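5-formyl-3-hydroxy-2-methylpyridine 4-carboxylate 5-dehydrogenase (PDB 4OM8) oxidises the pyridoxine breakdown product FHMPC to HMPDC with NAD+ in vitamin B6 degradation, and can also reduce it with NADH to 4-pyridoxic acid. Local coordinates at residues 230-233 with 234-237; 212-215 with 216-220. All coordinates share one frame; numbering follows the deposited sequence.

Interaction 1: residues 230-233 with 234-237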
ATOM      1  N   MET A 230       8.782  -7.113  -1.744  1.00 10.57           N
ATOM      2  CA  MET A 230      10.051  -7.838  -1.797  1.00 11.14           C
ATOM      3  C   MET A 230      11.147  -6.894  -2.297  1.00 11.19           C
ATOM      4  O   MET A 230      12.250  -6.845  -1.745  1.00 11.60           O
ATOM      5  CB  MET A 230       9.928  -9.085  -2.679  1.00 12.02           C
ATOM      6  CG  MET A 230       8.909 -10.117  -2.166  1.00 11.80           C
ATOM      7  SD  MET A 230       9.287 -10.748  -0.498  1.00 15.36           S
ATOM      8  CE  MET A 230       8.094  -9.851   0.463  1.00 15.23           C
ATOM      9  N   ALA A 231      10.826  -6.124  -3.332  1.00 11.25           N
ATOM     10  CA  ALA A 231      11.728  -5.075  -3.828  1.00  8.93           C
ATOM     11  C   ALA A 231      12.041  -4.037  -2.765  1.00 10.98           C
ATOM     12  O   ALA A 231      13.163  -3.528  -2.701  1.00 10.49           O
ATOM     13  CB  ALA A 231      11.124  -4.400  -5.069  1.00 10.85           C
ATOM     14  N   LEU A 232      11.063  -3.721  -1.926  1.00  9.44           N
ATOM     15  CA  LEU A 232      11.252  -2.729  -0.881  1.00  9.12           C
ATOM     16  C   LEU A 232      12.196  -3.260   0.203  1.00 11.17           C
ATOM     17  O   LEU A 232      13.041  -2.519   0.712  1.00 12.42           O
ATOM     18  CB  LEU A 232       9.904  -2.326  -0.265  1.00 11.03           C
ATOM     19  CG  LEU A 232       9.968  -1.161   0.724  1.00 14.00           C
ATOM     20  CD1 LEU A 232      10.347   0.121  -0.003  1.00 17.15           C
ATOM     21  CD2 LEU A 232       8.659  -0.976   1.487  1.00 17.70           C
ATOM     22  N   LEU A 233      12.041  -4.532   0.571  1.00 10.75           N
ATOM     23  CA  LEU A 233      12.992  -5.179   1.470  1.00  9.71           C
ATOM     24  C   LEU A 233      14.415  -5.061   0.923  1.00 11.08           C
ATOM     25  O   LEU A 233      15.347  -4.756   1.673  1.00 11.60           O
ATOM     26  CB  LEU A 233      12.628  -6.652   1.681  1.00 10.33           C
ATOM     27  CG  LEU A 233      11.363  -6.904   2.502  1.00 11.21           C
ATOM     28  CD1 LEU A 233      11.072  -8.398   2.590  1.00 14.15           C
ATOM     29  CD2 LEU A 233      11.471  -6.290   3.906  1.00 13.08           C
ATOM     30  N   ASP A 234      14.581  -5.277  -0.382  1.00 10.95           N
ATOM     31  CA  ASP A 234      15.905  -5.154  -0.993  1.00 12.24           C
ATOM     32  C   ASP A 234      16.439  -3.721  -0.908  1.00 14.18           C
ATOM     33  O   ASP A 234      17.637  -3.520  -0.751  1.00 14.73           O
ATOM     34  CB  ASP A 234      15.880  -5.620  -2.449  1.00 10.20           C
ATOM     35  CG  ASP A 234      15.896  -7.123  -2.577  1.00 12.81           C
ATOM     36  OD1 ASP A 234      16.058  -7.822  -1.540  1.00 12.59           O
ATOM     37  OD2 ASP A 234      15.746  -7.588  -3.721  1.00 14.64           O
ATOM     38  N   MET A 235      15.556  -2.725  -1.003  1.00 12.13           N
ATOM     39  CA  MET A 235      15.980  -1.330  -0.890  1.00 14.16           C
ATOM     40  C   MET A 235      16.374  -0.974   0.534  1.00 15.42           C
ATOM     41  O   MET A 235      17.371  -0.287   0.755  1.00 17.71           O
ATOM     42  CB  MET A 235      14.870  -0.383  -1.340  1.00 16.60           C
ATOM     43  CG  MET A 235      14.572  -0.403  -2.806  0.68 17.62           C
ATOM     44  SD  MET A 235      13.184   0.694  -3.110  0.36 13.95           S
ATOM     45  CE  MET A 235      13.740   2.114  -2.201  1.00 14.80           C
ATOM     46  N   ALA A 236      15.568  -1.414   1.494  1.00 12.50           N
ATOM     47  CA  ALA A 236      15.801  -1.105   2.898  1.00 13.51           C
ATOM     48  C   ALA A 236      17.017  -1.849   3.413  1.00 14.30           C
ATOM     49  O   ALA A 236      17.722  -1.373   4.302  1.00 18.89           O
ATOM     50  CB  ALA A 236      14.573  -1.457   3.738  1.00 19.27           C
ATOM     51  N   GLY A 237      17.239  -3.029   2.853  1.00 12.46           N
ATOM     52  CA  GLY A 237      18.288  -3.921   3.319  1.00 13.14           C
ATOM     53  C   GLY A 237      17.695  -5.051   4.137  1.00 12.20           C
ATOM     54  O   GLY A 237      16.977  -4.818   5.114  1.00 11.99           O
TER
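OD2 of D234 is gripped twice by the second subunit, while the CB of the same residue rests on the preceding turn, 3.4 Å from A231 O. OD2 accepts hydrogen bonds from the hydroxyl of Y282 and the backbone N of F280, both of the second subunit. OD1 takes the backbone N of M279 of that subunit. The carboxylate is buried, and these three bonds satisfy it. Its CG stands anti to the carbonyl carbon (chi1 -78°), which folds the group back over the helix, with CG 3.8 Å from M230 O. With an alanine here, the hydroxyl of Y282 and the amides of M279 and F280 of the second subunit would probably lose their acceptor.

The backbone is held by i to i+4 bonds. D234 N donates to M230 O at 3.1 Å, and M235 N donates to A231 O. A236 N meets L232 O almost head on, with a C=O...N angle of 161°. The last bond, G237 N to L233 O at 2.8 Å, is the most bent of the four at its hydrogen (N-H...O 138°). G237 leaves helical geometry with a positive phi. A side chain there would press on the carbonyl O of A236. G237 is also the N-cap of helix 238-251.

Apolar contact is slight. The M235 chain bends about its CG-SD bond, and SD lies 4.2 Å from L232 CD1. Both side chains also touch I227. M235 CG sits 3.4 Å from A231 O. The side chain of L233 packs on L238 and Y241.

The chemistry implies a short helix fixed both by its own backbone bonds and by the dimer. The helix ends at a glycine that caps the next one, and its one acidic side chain is bound by the partner subunit.

Interaction 2: residues 212-215 with 216-220; sequences LDTC and VSWGI
L212 and V216 meet on one face of helix 209-226, and apolar contacts are few. The two side chains lie side by side and point the same way, with L212 CD2 4.0 Å from V216 CG2. L212 CG is anti to its own backbone N (chi1 -178°), which brings both of its methyls close to that one valine methyl. On another face of the helix, T214 CG2 approaches W218 CD1 at 4.1 Å, and the two side chains run across each other at a slant. The indole turns an edge, not a face, to this turn: T214 O lies near the ring plane, 3.4 Å from W218 CD1.

Backbone hydrogen bonds form the second group. V216 N, S217 N, W218 N and G219 N donate to L212 O, D213 O, T214 O and C215 O in turn. The bond of W218 N to T214 O is the longest of the four, at 3.2 Å, and its donor is tilted 35° from the carbonyl plane. A wider pi-type turn occupies 217-220. A CB on G219 would clash with C215 O, so a side chain would not fit here without a shift.

Polar side chains make the third group. T214 OG1 bonds back to E210 O, one turn earlier. S217 CB lies 3.1 Å from D213 O, while its OG bonds to I224 O of the second subunit. D213 spends both carboxylate oxygens on that subunit: OD1 takes the amide N of M230 and OD2 that of A231, at the start of its helix 229-236.

Among its neighbours, this part of helix 209-226 packs L212 on A198 and V202 of helix 187-203. W218 meets Y222 edge to face and also touches L174, in strand 174-178 of the second subunit, while V216 packs on P229 of that subunit.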
ATOM      1  N   LEU A 212      -4.457   7.983  10.549  1.00 12.19           N
ATOM      2  CA  LEU A 212      -4.047   6.653  10.118  1.00 10.54           C
ATOM      3  C   LEU A 212      -4.014   6.613   8.583  1.00 10.06           C
ATOM      4  O   LEU A 212      -3.044   6.154   7.973  1.00 11.50           O
ATOM      5  CB  LEU A 212      -5.018   5.593  10.673  1.00 10.76           C
ATOM      6  CG  LEU A 212      -4.800   4.095  10.412  1.00 14.05           C
ATOM      7  CD1 LEU A 212      -5.103   3.658   8.965  1.00 15.79           C
ATOM      8  CD2 LEU A 212      -3.406   3.664  10.837  1.00 13.95           C
ATOM      9  N   ASP A 213      -5.080   7.098   7.958  1.00  9.19           N
ATOM     10  CA  ASP A 213      -5.153   7.065   6.504  1.00 10.18           C
ATOM     11  C   ASP A 213      -4.073   7.932   5.852  1.00 10.29           C
ATOM     12  O   ASP A 213      -3.442   7.500   4.896  1.00 10.43           O
ATOM     13  CB  ASP A 213      -6.547   7.474   6.033  1.00 11.72           C
ATOM     14  CG  ASP A 213      -7.544   6.330   6.140  1.00 12.41           C
ATOM     15  OD1 ASP A 213      -7.178   5.272   6.707  1.00 11.93           O
ATOM     16  OD2 ASP A 213      -8.689   6.490   5.658  1.00 13.86           O
ATOM     17  N   THR A 214      -3.835   9.135   6.370  1.00  9.50           N
ATOM     18  CA  THR A 214      -2.751   9.962   5.837  1.00  9.14           C
ATOM     19  C   THR A 214      -1.418   9.236   5.943  1.00 10.06           C
ATOM     20  O   THR A 214      -0.612   9.205   5.006  1.00  9.56           O
ATOM     21  CB  THR A 214      -2.684  11.285   6.591  1.00  9.48           C
ATOM     22  OG1 THR A 214      -3.911  11.989   6.375  1.00 11.13           O
ATOM     23  CG2 THR A 214      -1.487  12.134   6.128  1.00 11.21           C
ATOM     24  N   CYS A 215      -1.202   8.642   7.106  1.00  9.66           N
ATOM     25  CA  CYS A 215       0.025   7.927   7.402  1.00  8.63           C
ATOM     26  C   CYS A 215       0.248   6.765   6.448  1.00 10.22           C
ATOM     27  O   CYS A 215       1.322   6.630   5.863  1.00 10.45           O
ATOM     28  CB  CYS A 215      -0.025   7.428   8.853  1.00  9.59           C
ATOM     29  SG  CYS A 215       1.508   6.664   9.429  1.00 11.07           S
ATOM     30  N   VAL A 216      -0.766   5.920   6.298  1.00  9.47           N
ATOM     31  CA  VAL A 216      -0.603   4.705   5.510  1.00  7.55           C
ATOM     32  C   VAL A 216      -0.693   4.969   3.996  1.00  9.64           C
ATOM     33  O   VAL A 216       0.076   4.400   3.227  1.00 10.62           O
ATOM     34  CB  VAL A 216      -1.629   3.633   5.952  1.00  7.88           C
ATOM     35  CG1 VAL A 216      -1.543   2.406   5.055  1.00 10.18           C
ATOM     36  CG2 VAL A 216      -1.396   3.243   7.427  1.00 10.12           C
ATOM     37  N   SER A 217      -1.590   5.856   3.566  1.00  8.26           N
ATOM     38  CA  SER A 217      -1.636   6.200   2.148  1.00  9.23           C
ATOM     39  C   SER A 217      -0.302   6.719   1.645  1.00  9.72           C
ATOM     40  O   SER A 217       0.194   6.288   0.602  1.00  9.94           O
ATOM     41  CB  SER A 217      -2.717   7.238   1.871  1.00  9.00           C
ATOM     42  OG  SER A 217      -3.996   6.620   1.892  1.00  9.83           O
ATOM     43  N   TRP A 218       0.281   7.662   2.375  1.00  8.96           N
ATOM     44  CA  TRP A 218       1.500   8.293   1.912  1.00  9.28           C
ATOM     45  C   TRP A 218       2.764   7.537   2.283  1.00  9.82           C
ATOM     46  O   TRP A 218       3.723   7.497   1.508  1.00 10.95           O
ATOM     47  CB  TRP A 218       1.583   9.711   2.458  1.00  9.75           C
ATOM     48  CG  TRP A 218       0.675  10.663   1.754  1.00  8.62           C
ATOM     49  CD1 TRP A 218      -0.451  11.272   2.252  1.00  9.60           C
ATOM     50  CD2 TRP A 218       0.833  11.155   0.412  1.00 10.49           C
ATOM     51  NE1 TRP A 218      -1.000  12.102   1.294  1.00 10.72           N
ATOM     52  CE2 TRP A 218      -0.229  12.044   0.162  1.00  9.90           C
ATOM     53  CE3 TRP A 218       1.766  10.914  -0.600  1.00 10.42           C
ATOM     54  CZ2 TRP A 218      -0.374  12.711  -1.056  1.00 13.13           C
ATOM     55  CZ3 TRP A 218       1.621  11.572  -1.809  1.00 11.44           C
ATOM     56  CH2 TRP A 218       0.560  12.458  -2.026  1.00 10.60           C
ATOM     57  N   GLY A 219       2.786   6.952   3.472  1.00  9.57           N
ATOM     58  CA  GLY A 219       3.994   6.284   3.921  1.00 10.16           C
ATOM     59  C   GLY A 219       4.156   4.878   3.376  1.00 11.22           C
ATOM     60  O   GLY A 219       5.279   4.367   3.275  1.00 11.48           O
ATOM     61  N   ILE A 220       3.031   4.246   3.029  1.00  8.80           N
ATOM     62  CA  ILE A 220       3.038   2.835   2.644  1.00  9.09           C
ATOM     63  C   ILE A 220       2.433   2.617   1.251  1.00  9.39           C
ATOM     64  O   ILE A 220       3.113   2.132   0.363  1.00 10.21           O
ATOM     65  CB  ILE A 220       2.291   1.962   3.686  1.00  8.41           C
ATOM     66  CG1 ILE A 220       2.992   2.086   5.035  1.00 10.71           C
ATOM     67  CG2 ILE A 220       2.289   0.496   3.254  1.00 11.33           C
ATOM     68  CD1 ILE A 220       2.268   1.427   6.181  1.00 10.37           C
TER

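In the fold
From the N terminus the chain first builds the NAD-binding Rossmann domain with its mixed sheet. It then enters the mainly helical C-terminal region, which holds both contacts. Interaction 2 comes first, within helix 209-226. Interaction 1 follows within the next helix, 229-236, and leads into helix 238-251. Each contact is local and closes helical turns, not a long loop. They run in series and neither nest nor cross. Within one chain their centres are 19 Å apart, and their nearest atoms, about 6 Å apart, do not touch. Across the dimer, interaction 2 of each subunit meets interaction 1 of the other through D213. The two helices thus help tie the homodimer together, away from the NAD site.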